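Local coordinates for protein hypothetical bacterial 6-phosphogluconolactonase (Bacteroides fragilis, PDB 3SCY) that is a putative 6-phosphogluconolactonase of the seven-bladed beta-propeller lactonase family, probably hydrolysing a sugar lactone such as 6-phosphogluconolactone, at residues A[264-276]-A[281-293]. Residues are numbered along the deposited sequence; the frame is centred on the assembly and turned at random.
Sequences IHLSPDGKYLYAS and ADGVAIFKVDETN
Leu273 and Phe287 form a hydrogen-bonded antiparallel pair, gripped by reciprocal backbone bonds, Leu273 N to Phe287 O and Phe287 N to Leu273 O, both 2.8 Å. Ala275 and Ala285 repeat the pattern, and a fifth bond, Val289 N to Lys271 O (2.8 Å), is almost straight at hydrogen (176°), although its donor stands above the carbonyl plane. With Leu273 CG anti to the backbone N (chi1 -176°) and Phe287 CG anti to the carbonyl carbon, these side chains run side by side, Leu273 CD2 3.8 Å from Phe287 CD1; the Phe287 ring edge meets Leu273 O in plane.

On the opposite face, Tyr274 lies alongside Ile286, its CE2 3.5 Å from Ile286 CG2, while Val284 CG1 reaches the ring edge. Tyr272 CD1 approaches Lys288 CA obliquely (3.7 Å). Tyr274 OH bonds Gly340 O and Arg335 NE; Tyr272 OH bonds Ala338 O. Away from the hairpin loop, Val289 CG2 meets Leu266 CD2 at 3.8 Å, and a water joins Lys271 O, Val289 O and Lys288 NZ. In the type I turn Ser267–Gly270, Asp269 OD1 accepts from Ser267 OG (2.6 Å) and, in an Asx turn, Lys271 N. Strand order 261-266, 272-277, 283-289, 296-303 makes this antiparallel pair (155°) the central hairpin of one four-stranded blade of the seven-bladed beta-propeller.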
loop_
_atom_site.group_PDB
_atom_site.type_symbol
_atom_site.label_atom_id
_atom_site.label_comp_id
_atom_site.label_asym_id
_atom_site.label_seq_id
_atom_site.Cartn_x
_atom_site.Cartn_y
_atom_site.Cartn_z
ATOM N N ILE A 264 3.541 -2.002 6.111
ATOM C CA ILE A 264 3.622 -3.342 6.678
ATOM C C ILE A 264 3.687 -4.375 5.565
ATOM O O ILE A 264 2.924 -4.320 4.594
ATOM C CB ILE A 264 2.396 -3.595 7.628
ATOM C CG1 ILE A 264 2.566 -4.909 8.416
ATOM C CG2 ILE A 264 1.036 -3.524 6.866
ATOM C CD1 ILE A 264 1.508 -5.063 9.582
ATOM N N HIS A 265 4.641 -5.343 5.707
ATOM C CA HIS A 265 4.852 -6.391 4.729
ATOM C C HIS A 265 5.365 -7.650 5.368
ATOM O O HIS A 265 6.166 -7.608 6.303
ATOM C CB HIS A 265 5.867 -5.971 3.638
ATOM C CG HIS A 265 5.418 -4.825 2.800
ATOM N ND1 HIS A 265 4.713 -5.030 1.626
ATOM C CD2 HIS A 265 5.549 -3.496 3.009
ATOM C CE1 HIS A 265 4.437 -3.822 1.165
ATOM N NE2 HIS A 265 4.898 -2.867 1.974
ATOM N N LEU A 266 4.906 -8.777 4.841
ATOM C CA LEU A 266 5.421 -10.059 5.225
ATOM C C LEU A 266 6.491 -10.445 4.239
ATOM O O LEU A 266 6.359 -10.156 3.034
ATOM C CB LEU A 266 4.292 -11.118 5.196
ATOM C CG LEU A 266 3.348 -11.132 6.374
ATOM C CD1 LEU A 266 2.047 -11.781 6.016
ATOM C CD2 LEU A 266 3.954 -11.875 7.555
ATOM N N SER A 267 7.516 -11.174 4.704
ATOM C CA SER A 267 8.465 -11.768 3.774
ATOM C C SER A 267 7.682 -12.795 2.896
ATOM O O SER A 267 6.692 -13.379 3.374
ATOM C CB SER A 267 9.640 -12.425 4.514
ATOM O OG SER A 267 9.225 -13.398 5.458
ATOM N N PRO A 268 8.083 -13.004 1.637
ATOM C CA PRO A 268 7.359 -13.981 0.788
ATOM C C PRO A 268 7.256 -15.386 1.400
ATOM O O PRO A 268 6.239 -16.034 1.168
ATOM C CB PRO A 268 8.172 -13.994 -0.511
ATOM C CG PRO A 268 8.821 -12.652 -0.556
ATOM C CD PRO A 268 9.168 -12.343 0.886
ATOM N N ASP A 269 8.248 -15.851 2.226
ATOM C CA ASP A 269 8.195 -17.164 2.869
ATOM C C ASP A 269 7.262 -17.174 4.101
ATOM O O ASP A 269 7.065 -18.229 4.703
ATOM C CB ASP A 269 9.614 -17.662 3.223
ATOM C CG ASP A 269 10.394 -16.802 4.221
ATOM O OD1 ASP A 269 9.790 -15.885 4.821
ATOM O OD2 ASP A 269 11.598 -17.077 4.421
ATOM N N GLY A 270 6.723 -16.004 4.463
ATOM C CA GLY A 270 5.788 -15.818 5.569
ATOM C C GLY A 270 6.391 -15.917 6.961
ATOM O O GLY A 270 5.658 -15.883 7.958
ATOM N N LYS A 271 7.718 -16.044 7.037
ATOM C CA LYS A 271 8.404 -16.228 8.318
ATOM C C LYS A 271 8.630 -14.927 9.107
ATOM O O LYS A 271 8.780 -14.994 10.338
ATOM C CB LYS A 271 9.743 -16.928 8.105
ATOM C CG LYS A 271 9.589 -18.421 7.856
ATOM C CD LYS A 271 10.929 -19.137 7.951
ATOM C CE LYS A 271 10.799 -20.618 7.678
ATOM N NZ LYS A 271 12.099 -21.319 7.828
ATOM N N TYR A 272 8.636 -13.758 8.430
ATOM C CA TYR A 272 8.878 -12.502 9.118
ATOM C C TYR A 272 7.948 -11.452 8.653
ATOM O O TYR A 272 7.501 -11.480 7.507
ATOM C CB TYR A 272 10.335 -12.004 8.919
ATOM C CG TYR A 272 11.346 -12.908 9.583
ATOM C CD1 TYR A 272 11.646 -12.776 10.938
ATOM C CD2 TYR A 272 11.931 -13.957 8.883
ATOM C CE1 TYR A 272 12.495 -13.673 11.577
ATOM C CE2 TYR A 272 12.778 -14.858 9.510
ATOM C CZ TYR A 272 13.071 -14.703 10.852
ATOM O OH TYR A 272 13.895 -15.615 11.476
ATOM N N LEU A 273 7.603 -10.553 9.574
ATOM C CA LEU A 273 6.755 -9.398 9.333
ATOM C C LEU A 273 7.585 -8.145 9.609
ATOM O O LEU A 273 8.303 -8.072 10.612
ATOM C CB LEU A 273 5.501 -9.440 10.207
ATOM C CG LEU A 273 4.499 -8.293 9.928
ATOM C CD1 LEU A 273 3.107 -8.788 9.884
ATOM C CD2 LEU A 273 4.641 -7.137 10.927
ATOM N N TYR A 274 7.413 -7.127 8.761
ATOM C CA TYR A 274 8.122 -5.866 8.895
ATOM C C TYR A 274 7.128 -4.724 8.952
ATOM O O TYR A 274 6.137 -4.730 8.210
ATOM C CB TYR A 274 9.070 -5.668 7.682
ATOM C CG TYR A 274 10.117 -6.754 7.601
ATOM C CD1 TYR A 274 9.847 -7.968 6.968
ATOM C CD2 TYR A 274 11.383 -6.565 8.146
ATOM C CE1 TYR A 274 10.792 -9.001 6.948
ATOM C CE2 TYR A 274 12.358 -7.560 8.072
ATOM C CZ TYR A 274 12.049 -8.784 7.498
ATOM O OH TYR A 274 13.011 -9.766 7.471
ATOM N N ALA A 275 7.406 -3.726 9.800
ATOM C CA ALA A 275 6.534 -2.571 9.915
ATOM C C ALA A 275 7.374 -1.330 10.076
ATOM O O ALA A 275 8.329 -1.351 10.857
ATOM C CB ALA A 275 5.574 -2.740 11.088
ATOM N N SER A 276 7.081 -0.268 9.316
ATOM C CA SER A 276 7.912 0.924 9.392
ATOM C C SER A 276 7.350 1.996 10.312
ATOM O O SER A 276 6.140 2.044 10.548
ATOM C CB SER A 276 8.171 1.503 8.003
ATOM O OG SER A 276 7.003 2.078 7.417
ATOM N N ALA A 281 13.045 7.855 15.525
ATOM C CA ALA A 281 13.710 6.556 15.377
ATOM C C ALA A 281 13.243 5.890 14.084
ATOM O O ALA A 281 12.891 4.710 14.073
ATOM C CB ALA A 281 13.416 5.665 16.582
ATOM N N ASP A 282 13.212 6.655 12.989
ATOM C CA ASP A 282 12.707 6.169 11.713
ATOM C C ASP A 282 13.356 4.840 11.331
ATOM O O ASP A 282 14.575 4.682 11.393
ATOM C CB ASP A 282 12.933 7.210 10.602
ATOM C CG ASP A 282 12.316 8.565 10.866
ATOM O OD1 ASP A 282 12.647 9.175 11.905
ATOM O OD2 ASP A 282 11.570 9.068 9.980
ATOM N N GLY A 283 12.523 3.878 10.991
ATOM C CA GLY A 283 13.069 2.582 10.661
ATOM C C GLY A 283 12.026 1.523 10.515
ATOM O O GLY A 283 10.836 1.818 10.347
ATOM N N VAL A 284 12.502 0.268 10.546
ATOM C CA VAL A 284 11.647 -0.881 10.305
ATOM C C VAL A 284 11.780 -1.849 11.449
ATOM O O VAL A 284 12.888 -2.305 11.726
ATOM C CB VAL A 284 12.029 -1.537 8.952
ATOM C CG1 VAL A 284 11.223 -2.808 8.689
ATOM C CG2 VAL A 284 11.836 -0.551 7.799
ATOM N N ALA A 285 10.638 -2.180 12.089
ATOM C CA ALA A 285 10.567 -3.192 13.146
ATOM C C ALA A 285 10.429 -4.552 12.473
ATOM O O ALA A 285 9.724 -4.685 11.460
ATOM C CB ALA A 285 9.369 -2.918 14.056
ATOM N N ILE A 286 11.123 -5.556 13.015
ATOM C CA ILE A 286 11.162 -6.898 12.455
ATOM C C ILE A 286 10.586 -7.890 13.450
ATOM O O ILE A 286 11.055 -7.967 14.595
ATOM C CB ILE A 286 12.617 -7.283 12.089
ATOM C CG1 ILE A 286 13.317 -6.137 11.284
ATOM C CG2 ILE A 286 12.641 -8.667 11.372
ATOM C CD1 ILE A 286 14.848 -6.330 11.072
ATOM N N PHE A 287 9.604 -8.654 12.988
ATOM C CA PHE A 287 8.929 -9.668 13.804
ATOM C C PHE A 287 9.016 -11.029 13.186
ATOM O O PHE A 287 8.896 -11.181 11.963
ATOM C CB PHE A 287 7.450 -9.337 13.997
ATOM C CG PHE A 287 7.171 -8.007 14.644
ATOM C CD1 PHE A 287 7.088 -6.850 13.882
ATOM C CD2 PHE A 287 6.946 -7.916 16.016
ATOM C CE1 PHE A 287 6.811 -5.616 14.480
ATOM C CE2 PHE A 287 6.645 -6.686 16.607
ATOM C CZ PHE A 287 6.556 -5.548 15.833
ATOM N N LYS A 288 9.194 -12.032 14.040
ATOM C CA LYS A 288 9.166 -13.434 13.629
ATOM C C LYS A 288 7.739 -13.897 13.721
ATOM O O LYS A 288 7.083 -13.620 14.721
ATOM C CB LYS A 288 10.066 -14.290 14.540
ATOM C CG LYS A 288 10.162 -15.734 14.100
ATOM C CD LYS A 288 11.131 -16.559 14.995
ATOM C CE LYS A 288 11.941 -17.526 14.161
ATOM N NZ LYS A 288 11.086 -18.440 13.348
ATOM N N VAL A 289 7.227 -14.542 12.666
ATOM C CA VAL A 289 5.867 -15.035 12.634
ATOM C C VAL A 289 5.854 -16.492 13.068
ATOM O O VAL A 289 6.617 -17.303 12.537
ATOM C CB VAL A 289 5.266 -14.872 11.214
ATOM C CG1 VAL A 289 3.842 -15.428 11.152
ATOM C CG2 VAL A 289 5.287 -13.403 10.772
ATOM N N ASP A 290 4.953 -16.832 13.992
ATOM C CA ASP A 290 4.734 -18.229 14.358
ATOM C C ASP A 290 3.796 -18.747 13.266
ATOM O O ASP A 290 2.667 -18.260 13.156
ATOM C CB ASP A 290 4.154 -18.340 15.773
ATOM C CG ASP A 290 3.930 -19.774 16.241
ATOM O OD1 ASP A 290 3.013 -20.434 15.714
ATOM O OD2 ASP A 290 4.651 -20.219 17.153
ATOM N N GLU A 291 4.311 -19.608 12.374
ATOM C CA GLU A 291 3.589 -20.106 11.192
ATOM C C GLU A 291 2.262 -20.811 11.511
ATOM O O GLU A 291 1.377 -20.826 10.649
ATOM C CB GLU A 291 4.482 -21.056 10.375
ATOM N N THR A 292 2.096 -21.351 12.720
ATOM C CA THR A 292 0.865 -22.067 13.047
ATOM C C THR A 292 -0.216 -21.154 13.637
ATOM O O THR A 292 -1.361 -21.206 13.173
ATOM C CB THR A 292 1.142 -23.260 13.980
ATOM O OG1 THR A 292 1.753 -22.811 15.192
ATOM C CG2 THR A 292 2.026 -24.304 13.330
ATOM N N ASN A 293 0.138 -20.325 14.630
ATOM C CA ASN A 293 -0.891 -19.496 15.250
ATOM C C ASN A 293 -0.879 -18.045 14.747
ATOM O O ASN A 293 -1.743 -17.271 15.163
ATOM C CB ASN A 293 -0.815 -19.553 16.781
ATOM C CG ASN A 293 0.529 -19.211 17.354
ATOM O OD1 ASN A 293 1.190 -18.281 16.910
ATOM N ND2 ASN A 293 0.957 -19.954 18.363
HETATM O O HOH W 1 8.992 -17.601 11.516
#